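Local atomic coordinates of EvdO1 (Micromonospora carbonacea, PDB entry 4XBZ), a protein that probably acts as a metal-dependent oxygenase of the phytanoyl-CoA dioxygenase family, catalysing an oxidative cyclization in the biosynthesis of an orthosomycin antibiotic. Residues 158-163 and 242-247. Residues are numbered along the deposited sequence; the frame is centred on the assembly and turned at random.
With NI (nickel (II) ion), chain I.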
ATOM      1  N   ALA A 158     -13.626  13.773 -20.308  1.00 29.27           N
ATOM      2  CA  ALA A 158     -14.683  12.868 -19.895  1.00 30.98           C
ATOM      3  C   ALA A 158     -14.228  12.046 -18.694  1.00 34.97           C
ATOM      4  O   ALA A 158     -13.035  11.743 -18.560  1.00 33.40           O
ATOM      5  CB  ALA A 158     -15.085  11.953 -21.047  1.00 31.45           C
ATOM      6  N   TRP A 159     -15.185  11.715 -17.826  1.00 26.97           N
ATOM      7  CA  TRP A 159     -14.948  10.850 -16.681  1.00 31.46           C
ATOM      8  C   TRP A 159     -14.448   9.459 -17.084  1.00 32.99           C
ATOM      9  O   TRP A 159     -15.063   8.756 -17.898  1.00 30.10           O
ATOM     10  CB  TRP A 159     -16.216  10.710 -15.859  1.00 28.09           C
ATOM     11  CG  TRP A 159     -16.721  11.993 -15.308  1.00 33.50           C
ATOM     12  CD1 TRP A 159     -17.676  12.802 -15.855  1.00 32.09           C
ATOM     13  CD2 TRP A 159     -16.304  12.625 -14.092  1.00 32.43           C
ATOM     14  NE1 TRP A 159     -17.881  13.890 -15.054  1.00 34.02           N
ATOM     15  CE2 TRP A 159     -17.055  13.808 -13.963  1.00 33.99           C
ATOM     16  CE3 TRP A 159     -15.373  12.303 -13.100  1.00 31.04           C
ATOM     17  CZ2 TRP A 159     -16.908  14.675 -12.880  1.00 29.82           C
ATOM     18  CZ3 TRP A 159     -15.226  13.165 -12.023  1.00 34.40           C
ATOM     19  CH2 TRP A 159     -15.993  14.337 -11.924  1.00 34.36           C
ATOM     20  N   HIS A 160     -13.335   9.054 -16.488  1.00 31.95           N
ATOM     21  CA  HIS A 160     -12.710   7.808 -16.878  1.00 31.14           C
ATOM     22  C   HIS A 160     -11.824   7.278 -15.767  1.00 29.70           C
ATOM     23  O   HIS A 160     -11.382   8.025 -14.894  1.00 31.55           O
ATOM     24  CB  HIS A 160     -11.881   8.015 -18.150  1.00 27.60           C
ATOM     25  CG  HIS A 160     -10.677   8.881 -17.934  1.00 36.06           C
ATOM     26  ND1 HIS A 160     -10.768  10.234 -17.683  1.00 34.31           N
ATOM     27  CD2 HIS A 160      -9.355   8.582 -17.897  1.00 38.16           C
ATOM     28  CE1 HIS A 160      -9.555  10.735 -17.516  1.00 35.77           C
ATOM     29  NE2 HIS A 160      -8.680   9.751 -17.640  1.00 37.57           N
ATOM     30  N   ARG A 161     -11.580   5.976 -15.810  1.00 34.20           N
ATOM     31  CA  ARG A 161     -10.465   5.368 -15.106  1.00 31.68           C
ATOM     32  C   ARG A 161      -9.271   5.328 -16.046  1.00 34.02           C
ATOM     33  O   ARG A 161      -9.441   5.302 -17.265  1.00 36.28           O
ATOM     34  CB  ARG A 161     -10.810   3.957 -14.646  1.00 32.70           C
ATOM     35  CG  ARG A 161     -11.614   3.869 -13.371  1.00 30.97           C
ATOM     36  CD  ARG A 161     -11.793   2.393 -12.984  1.00 27.24           C
ATOM     37  NE  ARG A 161     -12.296   2.255 -11.623  1.00 28.15           N
ATOM     38  CZ  ARG A 161     -12.876   1.157 -11.146  1.00 32.01           C
ATOM     39  NH1 ARG A 161     -13.032   0.091 -11.926  1.00 27.41           N
ATOM     40  NH2 ARG A 161     -13.294   1.122  -9.883  1.00 28.37           N
ATOM     41  N   ASP A 162      -8.069   5.330 -15.485  1.00 35.33           N
ATOM     42  CA  ASP A 162      -6.867   5.106 -16.275  1.00 37.89           C
ATOM     43  C   ASP A 162      -6.723   3.604 -16.514  1.00 39.70           C
ATOM     44  O   ASP A 162      -7.253   2.810 -15.746  1.00 41.19           O
ATOM     45  CB  ASP A 162      -5.641   5.701 -15.571  1.00 37.60           C
ATOM     46  CG  ASP A 162      -5.710   7.228 -15.486  1.00 40.69           C
ATOM     47  OD1 ASP A 162      -6.157   7.848 -16.472  1.00 40.86           O
ATOM     48  OD2 ASP A 162      -5.329   7.813 -14.451  1.00 40.83           O
ATOM     49  N   ALA A 163      -6.038   3.205 -17.585  1.00 42.33           N
ATOM     50  CA  ALA A 163      -5.970   1.783 -17.929  1.00 44.15           C
ATOM     51  C   ALA A 163      -5.116   0.992 -16.952  1.00 44.87           C
ATOM     52  O   ALA A 163      -3.917   1.243 -16.817  1.00 42.24           O
ATOM     53  CB  ALA A 163      -5.441   1.591 -19.338  1.00 38.78           C
ATOM     54  N   THR A 242      -9.593   5.464  -9.610  1.00 27.99           N
ATOM     55  CA  THR A 242     -10.451   6.578  -9.226  1.00 30.81           C
ATOM     56  C   THR A 242     -10.972   7.272 -10.473  1.00 29.07           C
ATOM     57  O   THR A 242     -10.191   7.722 -11.309  1.00 27.87           O
ATOM     58  CB  THR A 242      -9.732   7.600  -8.344  1.00 27.57           C
ATOM     59  OG1 THR A 242      -9.137   6.932  -7.225  1.00 27.17           O
ATOM     60  CG2 THR A 242     -10.720   8.662  -7.854  1.00 26.18           C
ATOM     61  N   LEU A 243     -12.293   7.333 -10.592  1.00 29.14           N
ATOM     62  CA  LEU A 243     -12.955   8.053 -11.674  1.00 30.31           C
ATOM     63  C   LEU A 243     -12.598   9.537 -11.623  1.00 27.54           C
ATOM     64  O   LEU A 243     -12.729  10.175 -10.577  1.00 25.33           O
ATOM     65  CB  LEU A 243     -14.473   7.863 -11.595  1.00 27.69           C
ATOM     66  CG  LEU A 243     -15.230   8.218 -12.875  1.00 33.93           C
ATOM     67  CD1 LEU A 243     -14.802   7.298 -14.003  1.00 31.33           C
ATOM     68  CD2 LEU A 243     -16.739   8.143 -12.667  1.00 35.74           C
ATOM     69  N   HIS A 244     -12.112  10.076 -12.742  1.00 24.31           N
ATOM     70  CA  HIS A 244     -11.807  11.508 -12.808  1.00 28.02           C
ATOM     71  C   HIS A 244     -12.068  12.131 -14.177  1.00 27.80           C
ATOM     72  O   HIS A 244     -12.254  11.433 -15.173  1.00 26.83           O
ATOM     73  CB  HIS A 244     -10.354  11.784 -12.397  1.00 27.48           C
ATOM     74  CG  HIS A 244      -9.340  11.003 -13.169  1.00 28.38           C
ATOM     75  ND1 HIS A 244      -9.204   9.636 -13.046  1.00 32.36           N
ATOM     76  CD2 HIS A 244      -8.401  11.396 -14.060  1.00 28.20           C
ATOM     77  CE1 HIS A 244      -8.231   9.219 -13.834  1.00 32.39           C
ATOM     78  NE2 HIS A 244      -7.724  10.269 -14.455  1.00 37.04           N
ATOM     79  N   GLY A 245     -12.065  13.461 -14.203  1.00 27.24           N
ATOM     80  CA  GLY A 245     -12.389  14.215 -15.402  1.00 29.44           C
ATOM     81  C   GLY A 245     -12.223  15.708 -15.183  1.00 30.56           C
ATOM     82  O   GLY A 245     -11.869  16.164 -14.090  1.00 29.00           O
ATOM     83  N   ALA A 246     -12.483  16.483 -16.223  1.00 30.65           N
ATOM     84  CA  ALA A 246     -12.270  17.924 -16.140  1.00 33.09           C
ATOM     85  C   ALA A 246     -13.244  18.634 -17.058  1.00 30.84           C
ATOM     86  O   ALA A 246     -13.658  18.062 -18.066  1.00 34.22           O
ATOM     87  CB  ALA A 246     -10.820  18.275 -16.491  1.00 29.53           C
ATOM     88  N   PRO A 247     -13.627  19.876 -16.711  1.00 31.54           N
ATOM     89  CA  PRO A 247     -14.567  20.635 -17.540  1.00 34.28           C
ATOM     90  C   PRO A 247     -13.846  21.254 -18.725  1.00 34.72           C
ATOM     91  O   PRO A 247     -12.626  21.408 -18.661  1.00 31.33           O
ATOM     92  CB  PRO A 247     -15.059  21.730 -16.588  1.00 34.87           C
ATOM     93  CG  PRO A 247     -13.810  22.059 -15.799  1.00 34.21           C
ATOM     94  CD  PRO A 247     -13.068  20.721 -15.635  1.00 33.29           C
TER
HETATM   95 NI    NI I 401      -6.583  10.209 -16.488  1.00 49.52          NI
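His160 and His244 sit opposite each other on antiparallel strands and converge on one nickel ion, NE2 of His160 at 2.4 Å and NE2 of His244 at 2.3 Å. Their rings lie obliquely, planes 48° apart, each with the CE1 of the other over one face. Both side chains leave the same face of the sheet, and with CG between backbone N and carbonyl carbon (chi1 68° for His160) each ring leans toward the other strand. With NE2 on the metal, a hydrogen bond from ND1 holds the ring's rotation at its other end: His160 to Ala158 O at 2.9 Å, His244 to Thr242 O at 2.8 Å, that oxygen in the His244 ring plane. Backbone hydrogen bonds join the pair both ways, N to O. Asp162 brings OD1 to the metal at 2.4 Å; its carboxylate plane is turned 71° from that of the His244 ring and meets its edge, OD2 lying 3.3 Å from CE1. OD2 is also hydrogen-bonded to NE2 of His238. On the face opposite the histidines, CG of Leu243 packs against CB of Trp159. This is the HxD...H facial triad of double-stranded beta-helix oxygenases; nickel probably replaces iron(II), and sites would remain for cosubstrate and oxygen.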